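Local coordinates for holo-[acyl-carrier-protein] synthase (Thermotoga maritima, PDB 5XUM) that belongs to the 4'-phosphopantetheinyl transferase superfamily as an AcpS-type holo-[acyl-carrier-protein] synthase, here assembled from three copies of the chain, at residues V5-L10 with F100-V105; E21-E26 with G44-K49. One frame throughout, in Å; residues are numbered along the deposited sequence.

Interaction 1 (V5-L10 with F100-V105); sequences VGIDVL and FAVALV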
ATOM      1  N   VAL A   5       0.700  -1.513  -7.289  1.00 24.93           N
ATOM      2  CA  VAL A   5      -0.598  -1.494  -6.604  1.00 24.25           C
ATOM      3  C   VAL A   5      -1.742  -1.501  -7.617  1.00 25.05           C
ATOM      4  O   VAL A   5      -1.587  -1.029  -8.745  1.00 25.07           O
ATOM      5  CB  VAL A   5      -0.756  -0.300  -5.625  1.00 24.73           C
ATOM      6  CG1 VAL A   5       0.339  -0.312  -4.563  1.00 25.03           C
ATOM      7  CG2 VAL A   5      -0.789   1.037  -6.369  1.00 24.29           C
ATOM      8  N   GLY A   6      -2.881  -2.052  -7.209  1.00 24.90           N
ATOM      9  CA  GLY A   6      -4.046  -2.121  -8.073  1.00 24.25           C
ATOM     10  C   GLY A   6      -5.316  -1.933  -7.272  1.00 25.32           C
ATOM     11  O   GLY A   6      -5.436  -2.437  -6.151  1.00 25.58           O
ATOM     12  N   ILE A   7      -6.252  -1.189  -7.848  1.00 24.90           N
ATOM     13  CA  ILE A   7      -7.569  -0.977  -7.259  1.00 26.66           C
ATOM     14  C   ILE A   7      -8.611  -1.265  -8.349  1.00 27.44           C
ATOM     15  O   ILE A   7      -8.372  -0.993  -9.527  1.00 28.11           O
ATOM     16  CB  ILE A   7      -7.711   0.462  -6.679  1.00 25.98           C
ATOM     17  CG1 ILE A   7      -8.907   0.575  -5.725  1.00 29.18           C
ATOM     18  CG2 ILE A   7      -7.844   1.506  -7.785  1.00 26.89           C
ATOM     19  CD1 ILE A   7      -8.613   0.217  -4.287  1.00 29.11           C
ATOM     20  N   ASP A   8      -9.742  -1.850  -7.967  1.00 29.07           N
ATOM     21  CA  ASP A   8     -10.844  -2.053  -8.909  1.00 31.07           C
ATOM     22  C   ASP A   8     -12.197  -1.879  -8.238  1.00 32.24           C
ATOM     23  O   ASP A   8     -12.408  -2.365  -7.130  1.00 31.10           O
ATOM     24  CB  ASP A   8     -10.773  -3.425  -9.589  1.00 31.56           C
ATOM     25  CG  ASP A   8     -11.596  -3.479 -10.873  1.00 39.62           C
ATOM     26  OD1 ASP A   8     -12.484  -4.353 -10.989  1.00 44.59           O
ATOM     27  OD2 ASP A   8     -11.357  -2.642 -11.771  1.00 42.94           O
ATOM     28  N   VAL A   9     -13.102  -1.182  -8.921  1.00 28.98           N
ATOM     29  CA  VAL A   9     -14.470  -0.988  -8.443  1.00 31.39           C
ATOM     30  C   VAL A   9     -15.469  -1.497  -9.490  1.00 33.98           C
ATOM     31  O   VAL A   9     -15.317  -1.227 -10.681  1.00 33.59           O
ATOM     32  CB  VAL A   9     -14.740   0.495  -8.051  1.00 32.27           C
ATOM     33  CG1 VAL A   9     -14.625   1.430  -9.249  1.00 33.37           C
ATOM     34  CG2 VAL A   9     -16.094   0.656  -7.362  1.00 34.04           C
ATOM     35  N   LEU A  10     -16.469  -2.256  -9.046  1.00 33.89           N
ATOM     36  CA  LEU A  10     -17.535  -2.702  -9.942  1.00 38.82           C
ATOM     37  C   LEU A  10     -18.870  -2.866  -9.228  1.00 40.68           C
ATOM     38  O   LEU A  10     -18.921  -3.278  -8.063  1.00 37.00           O
ATOM     39  CB  LEU A  10     -17.145  -3.983 -10.701  1.00 40.82           C
ATOM     40  CG  LEU A  10     -16.599  -5.212  -9.974  1.00 46.62           C
ATOM     41  CD1 LEU A  10     -17.726  -6.011  -9.342  1.00 47.64           C
ATOM     42  CD2 LEU A  10     -15.825  -6.094 -10.943  1.00 46.98           C
ATOM     43  N   PHE A 100     -21.470  -2.099  -4.437  1.00 42.90           N
ATOM     44  CA  PHE A 100     -20.267  -2.013  -5.254  1.00 39.05           C
ATOM     45  C   PHE A 100     -19.163  -2.820  -4.583  1.00 37.21           C
ATOM     46  O   PHE A 100     -18.993  -2.750  -3.367  1.00 37.77           O
ATOM     47  CB  PHE A 100     -19.822  -0.557  -5.420  1.00 38.65           C
ATOM     48  CG  PHE A 100     -20.692   0.245  -6.346  1.00 42.91           C
ATOM     49  CD1 PHE A 100     -20.348   0.395  -7.685  1.00 45.01           C
ATOM     50  CD2 PHE A 100     -21.851   0.864  -5.881  1.00 46.62           C
ATOM     51  CE1 PHE A 100     -21.147   1.138  -8.544  1.00 48.80           C
ATOM     52  CE2 PHE A 100     -22.654   1.607  -6.735  1.00 48.21           C
ATOM     53  CZ  PHE A 100     -22.300   1.744  -8.070  1.00 47.87           C
ATOM     54  N   ALA A 101     -18.431  -3.596  -5.375  1.00 35.27           N
ATOM     55  CA  ALA A 101     -17.275  -4.332  -4.876  1.00 33.55           C
ATOM     56  C   ALA A 101     -16.013  -3.505  -5.093  1.00 33.02           C
ATOM     57  O   ALA A 101     -15.836  -2.908  -6.153  1.00 33.30           O
ATOM     58  CB  ALA A 101     -17.161  -5.679  -5.572  1.00 31.56           C
ATOM     59  N   VAL A 102     -15.153  -3.447  -4.078  1.00 31.72           N
ATOM     60  CA  VAL A 102     -13.850  -2.782  -4.204  1.00 30.53           C
ATOM     61  C   VAL A 102     -12.738  -3.749  -3.796  1.00 30.47           C
ATOM     62  O   VAL A 102     -12.751  -4.298  -2.688  1.00 28.11           O
ATOM     63  CB  VAL A 102     -13.764  -1.467  -3.388  1.00 30.78           C
ATOM     64  CG1 VAL A 102     -12.390  -0.816  -3.545  1.00 30.22           C
ATOM     65  CG2 VAL A 102     -14.848  -0.486  -3.821  1.00 30.33           C
ATOM     66  N   ALA A 103     -11.790  -3.959  -4.706  1.00 27.21           N
ATOM     67  CA  ALA A 103     -10.664  -4.854  -4.457  1.00 26.51           C
ATOM     68  C   ALA A 103      -9.342  -4.099  -4.478  1.00 26.04           C
ATOM     69  O   ALA A 103      -9.150  -3.184  -5.280  1.00 26.13           O
ATOM     70  CB  ALA A 103     -10.642  -5.978  -5.472  1.00 25.89           C
ATOM     71  N   LEU A 104      -8.443  -4.503  -3.587  1.00 25.75           N
ATOM     72  CA  LEU A 104      -7.127  -3.898  -3.442  1.00 24.52           C
ATOM     73  C   LEU A 104      -6.049  -4.981  -3.527  1.00 24.05           C
ATOM     74  O   LEU A 104      -6.147  -6.011  -2.862  1.00 25.06           O
ATOM     75  CB  LEU A 104      -7.036  -3.177  -2.091  1.00 23.97           C
ATOM     76  CG  LEU A 104      -5.665  -2.693  -1.602  1.00 24.11           C
ATOM     77  CD1 LEU A 104      -5.205  -1.488  -2.403  1.00 24.57           C
ATOM     78  CD2 LEU A 104      -5.722  -2.354  -0.121  1.00 24.74           C
ATOM     79  N   VAL A 105      -5.036  -4.746  -4.358  1.00 22.30           N
ATOM     80  CA  VAL A 105      -3.879  -5.640  -4.450  1.00 23.77           C
ATOM     81  C   VAL A 105      -2.601  -4.806  -4.337  1.00 25.03           C
ATOM     82  O   VAL A 105      -2.414  -3.837  -5.077  1.00 24.70           O
ATOM     83  CB  VAL A 105      -3.874  -6.473  -5.758  1.00 24.82           C
ATOM     84  CG1 VAL A 105      -2.579  -7.276  -5.901  1.00 24.37           C
ATOM     85  CG2 VAL A 105      -5.071  -7.414  -5.810  1.00 23.73           C
TER
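Gly6 with Val105, Asp8 with Ala103 and Leu10 with Ala101 form three antiparallel hydrogen-bonded pairs, each closed by two backbone bonds. At one end Gly6 N reaches Val105 O at 2.8 Å with the N-H bent to 147°, whereas the return bond from Val105 N to Gly6 O is nearly straight, at 170°. At the other end Ala101 N meets Leu10 O at 2.8 Å, almost along the C=O axis. Between these pairs the CA hydrogens also point at carbonyls, as from Val9 CA to Ala101 O at 3.3 Å. The side chain of Asp8 leaves on the face shared with Leu10, Ala101 and Ala103, where its OD2 forms a salt bridge with Lys54 and a hydrogen bond with Ser96 of the second subunit; a glycerol, probably from the crystallisation liquor, also hydrogen-bonds to OD2. On this face Leu10 CD1 touches Ala101 CB at 3.8 Å. The opposite face carries Ile7, Val9, Val102 and Leu104. Ile7 CG1 stands anti to the backbone N, and chi2 of 87° turns CD1 toward the neighbouring strand, 4.0 Å from Val102 CG1. Val102 CG2 meets Val9 CG2 at 3.9 Å, so the two branches of Val102 each touch one of these residues. The face with Asp8, Leu10 and Ala103 thus meets helix 38-56, while the aliphatic face packs on the other two subunits. Within the buried sheet the three hydrogen-bonded pairs satisfy one another's amides and carbonyls; the amides of Ile7 and Val9 are met by Ser94 and Ser96 of the second subunit.

Interaction 2 (E21-E26 with G44-K49); sequences ERILGE and GRFALK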
ATOM      1  N   GLU A  21     -17.753 -19.201 -15.580  1.00 61.50           N
ATOM      2  CA  GLU A  21     -17.107 -20.179 -16.455  1.00 65.90           C
ATOM      3  C   GLU A  21     -15.872 -19.617 -17.167  1.00 62.62           C
ATOM      4  O   GLU A  21     -14.961 -20.366 -17.525  1.00 66.83           O
ATOM      5  CB  GLU A  21     -18.115 -20.723 -17.474  1.00 70.28           C
ATOM      6  CG  GLU A  21     -19.322 -21.411 -16.843  1.00 80.69           C
ATOM      7  CD  GLU A  21     -20.436 -21.703 -17.836  1.00 85.38           C
ATOM      8  OE1 GLU A  21     -20.163 -22.322 -18.887  1.00 87.34           O
ATOM      9  OE2 GLU A  21     -21.593 -21.321 -17.558  1.00 84.14           O
ATOM     10  N   ARG A  22     -15.841 -18.299 -17.354  1.00 55.79           N
ATOM     11  CA  ARG A  22     -14.756 -17.633 -18.077  1.00 58.67           C
ATOM     12  C   ARG A  22     -13.604 -17.161 -17.183  1.00 56.19           C
ATOM     13  O   ARG A  22     -12.442 -17.195 -17.596  1.00 56.13           O
ATOM     14  CB  ARG A  22     -15.298 -16.452 -18.890  1.00 63.03           C
ATOM     15  CG  ARG A  22     -16.183 -16.840 -20.069  1.00 65.21           C
ATOM     16  CD  ARG A  22     -15.380 -17.404 -21.231  1.00 66.97           C
ATOM     17  NE  ARG A  22     -14.449 -16.422 -21.783  1.00 72.64           N
ATOM     18  CZ  ARG A  22     -13.547 -16.680 -22.727  1.00 75.16           C
ATOM     19  NH1 ARG A  22     -13.439 -17.899 -23.242  1.00 73.19           N
ATOM     20  NH2 ARG A  22     -12.749 -15.713 -23.158  1.00 80.77           N
ATOM     21  N   ILE A  23     -13.925 -16.723 -15.967  1.00 52.89           N
ATOM     22  CA  ILE A  23     -12.928 -16.074 -15.106  1.00 52.77           C
ATOM     23  C   ILE A  23     -12.362 -16.941 -13.976  1.00 52.04           C
ATOM     24  O   ILE A  23     -11.253 -16.689 -13.503  1.00 54.25           O
ATOM     25  CB  ILE A  23     -13.439 -14.728 -14.527  1.00 52.93           C
ATOM     26  CG1 ILE A  23     -14.571 -14.947 -13.512  1.00 52.70           C
ATOM     27  CG2 ILE A  23     -13.860 -13.789 -15.652  1.00 52.46           C
ATOM     28  CD1 ILE A  23     -14.711 -13.837 -12.490  1.00 50.73           C
ATOM     29  N   LEU A  24     -13.112 -17.956 -13.552  1.00 48.39           N
ATOM     30  CA  LEU A  24     -12.725 -18.749 -12.383  1.00 51.27           C
ATOM     31  C   LEU A  24     -11.816 -19.926 -12.713  1.00 53.80           C
ATOM     32  O   LEU A  24     -12.014 -20.615 -13.711  1.00 56.01           O
ATOM     33  CB  LEU A  24     -13.956 -19.254 -11.625  1.00 49.30           C
ATOM     34  CG  LEU A  24     -14.956 -18.270 -11.011  1.00 49.59           C
ATOM     35  CD1 LEU A  24     -15.992 -19.055 -10.226  1.00 46.39           C
ATOM     36  CD2 LEU A  24     -14.282 -17.228 -10.124  1.00 49.80           C
ATOM     37  N   GLY A  25     -10.821 -20.144 -11.855  1.00 55.83           N
ATOM     38  CA  GLY A  25      -9.992 -21.344 -11.913  1.00 56.91           C
ATOM     39  C   GLY A  25     -10.704 -22.511 -11.249  1.00 60.76           C
ATOM     40  O   GLY A  25     -11.779 -22.334 -10.665  1.00 57.39           O
ATOM     41  N   GLU A  26     -10.101 -23.696 -11.323  1.00 62.04           N
ATOM     42  CA  GLU A  26     -10.724 -24.925 -10.815  1.00 63.59           C
ATOM     43  C   GLU A  26     -10.993 -24.907  -9.309  1.00 60.46           C
ATOM     44  O   GLU A  26     -12.069 -25.315  -8.867  1.00 61.03           O
ATOM     45  CB  GLU A  26      -9.900 -26.162 -11.197  1.00 62.80           C
ATOM     46  CG  GLU A  26      -9.928 -26.500 -12.681  1.00 68.78           C
ATOM     47  CD  GLU A  26     -11.330 -26.751 -13.208  1.00 76.34           C
ATOM     48  OE1 GLU A  26     -11.777 -25.993 -14.095  1.00 79.89           O
ATOM     49  OE2 GLU A  26     -11.991 -27.699 -12.728  1.00 86.90           O
ATOM     50  N   GLY A  44     -16.611 -10.153  -6.800  1.00 34.78           N
ATOM     51  CA  GLY A  44     -15.408 -10.002  -5.986  1.00 33.29           C
ATOM     52  C   GLY A  44     -14.156 -10.576  -6.631  1.00 32.60           C
ATOM     53  O   GLY A  44     -13.095  -9.952  -6.595  1.00 33.18           O
ATOM     54  N   ARG A  45     -14.282 -11.762  -7.223  1.00 32.54           N
ATOM     55  CA  ARG A  45     -13.159 -12.415  -7.899  1.00 33.67           C
ATOM     56  C   ARG A  45     -12.751 -11.694  -9.178  1.00 32.85           C
ATOM     57  O   ARG A  45     -11.565 -11.631  -9.501  1.00 33.21           O
ATOM     58  CB  ARG A  45     -13.452 -13.896  -8.176  1.00 34.97           C
ATOM     59  CG  ARG A  45     -12.810 -14.856  -7.183  1.00 38.00           C
ATOM     60  CD  ARG A  45     -13.206 -14.542  -5.749  1.00 39.22           C
ATOM     61  NE  ARG A  45     -12.422 -15.292  -4.773  1.00 38.40           N
ATOM     62  CZ  ARG A  45     -12.464 -15.081  -3.460  1.00 39.33           C
ATOM     63  NH1 ARG A  45     -13.250 -14.137  -2.954  1.00 38.07           N
ATOM     64  NH2 ARG A  45     -11.715 -15.816  -2.648  1.00 41.88           N
ATOM     65  N   PHE A  46     -13.732 -11.151  -9.896  1.00 32.92           N
ATOM     66  CA  PHE A  46     -13.456 -10.330 -11.073  1.00 35.02           C
ATOM     67  C   PHE A  46     -12.672  -9.081 -10.675  1.00 33.41           C
ATOM     68  O   PHE A  46     -11.681  -8.733 -11.324  1.00 31.83           O
ATOM     69  CB  PHE A  46     -14.752  -9.935 -11.790  1.00 37.13           C
ATOM     70  CG  PHE A  46     -14.549  -9.530 -13.225  1.00 41.01           C
ATOM     71  CD1 PHE A  46     -14.200  -8.224 -13.556  1.00 42.45           C
ATOM     72  CD2 PHE A  46     -14.700 -10.458 -14.247  1.00 45.70           C
ATOM     73  CE1 PHE A  46     -14.006  -7.852 -14.879  1.00 45.54           C
ATOM     74  CE2 PHE A  46     -14.511 -10.094 -15.573  1.00 49.83           C
ATOM     75  CZ  PHE A  46     -14.163  -8.789 -15.887  1.00 47.54           C
ATOM     76  N   ALA A  47     -13.121  -8.424  -9.605  1.00 30.79           N
ATOM     77  CA  ALA A  47     -12.478  -7.215  -9.096  1.00 32.06           C
ATOM     78  C   ALA A  47     -11.048  -7.482  -8.612  1.00 30.52           C
ATOM     79  O   ALA A  47     -10.148  -6.695  -8.890  1.00 29.52           O
ATOM     80  CB  ALA A  47     -13.316  -6.586  -7.989  1.00 30.16           C
ATOM     81  N   LEU A  48     -10.850  -8.589  -7.898  1.00 30.90           N
ATOM     82  CA  LEU A  48      -9.519  -8.980  -7.418  1.00 30.05           C
ATOM     83  C   LEU A  48      -8.540  -9.263  -8.559  1.00 29.02           C
ATOM     84  O   LEU A  48      -7.379  -8.845  -8.504  1.00 27.30           O
ATOM     85  CB  LEU A  48      -9.607 -10.183  -6.470  1.00 30.69           C
ATOM     86  CG  LEU A  48     -10.048  -9.887  -5.032  1.00 30.65           C
ATOM     87  CD1 LEU A  48     -10.558 -11.144  -4.341  1.00 29.44           C
ATOM     88  CD2 LEU A  48      -8.919  -9.245  -4.234  1.00 30.44           C
ATOM     89  N   LYS A  49      -9.018  -9.963  -9.587  1.00 30.34           N
ATOM     90  CA  LYS A  49      -8.205 -10.285 -10.766  1.00 31.70           C
ATOM     91  C   LYS A  49      -7.830  -9.037 -11.556  1.00 29.31           C
ATOM     92  O   LYS A  49      -6.686  -8.900 -11.992  1.00 32.21           O
ATOM     93  CB  LYS A  49      -8.926 -11.290 -11.670  1.00 32.11           C
ATOM     94  CG  LYS A  49      -8.974 -12.702 -11.110  1.00 34.00           C
ATOM     95  CD  LYS A  49     -10.040 -13.521 -11.811  1.00 36.83           C
ATOM     96  CE  LYS A  49     -10.465 -14.717 -10.977  1.00 38.10           C
ATOM     97  NZ  LYS A  49      -9.530 -15.862 -11.137  1.00 38.99           N
TER
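Lys49 and Ile23 meet through the lysine's terminal nitrogen, at the point where helix 20-23 ends. From CB, the lysine's CG lies anti to the carbonyl carbon and the chain runs extended through CD, which comes within 3.8 Å of Ile23 O. CE is closer to the same oxygen, at 3.3 Å, and a bend at the last torsion (chi4 -82°) turns NZ to donate to Ile23 O at 3.0 Å. The nitrogen sits 27° out of that carbonyl's plane. Its other partners are Glu28, in a salt bridge, and the carbonyl oxygens of Val68 and Phe65. Phe46, one turn before Lys49 on helix 38-56, is crossed by the Ile23 side chain at about a right angle: CG2 approaches ring atom CD2 at 3.7 Å and CD1 lies 3.8 Å from the same atom. Leu24 CD2 rests on Arg45 CB at 3.9 Å, while the guanidinium leads away to the Phe70 carbonyl. Gly25 is the N-cap of helix 26-34, and its N also bonds to Glu28. The buried NZ, surrounded by one carboxylate and three carbonyl oxygens, therefore ties the turn between helices 20-23 and 26-34 to helix 38-56, with apolar contacts alongside.

From the N terminus, strand 2-11 supplies the first half of interaction 1, and the chain then passes into helix 20-23, where interaction 2 begins. Interaction 2 closes the shorter loop, bringing helix 38-56 back against the end of helix 20-23 after helix 26-34. Interaction 1 closes much later, when strand 100-108 pairs with strand 2-11, so the second contact is nested inside the first. The two meet directly: Ala47 packs under Asp8 and Ala103, and Phe46 touches Leu10. Helix 38-56 is therefore the shared element, lying between the antiparallel sheet and the short helix, with all four segments inside the superfamily region.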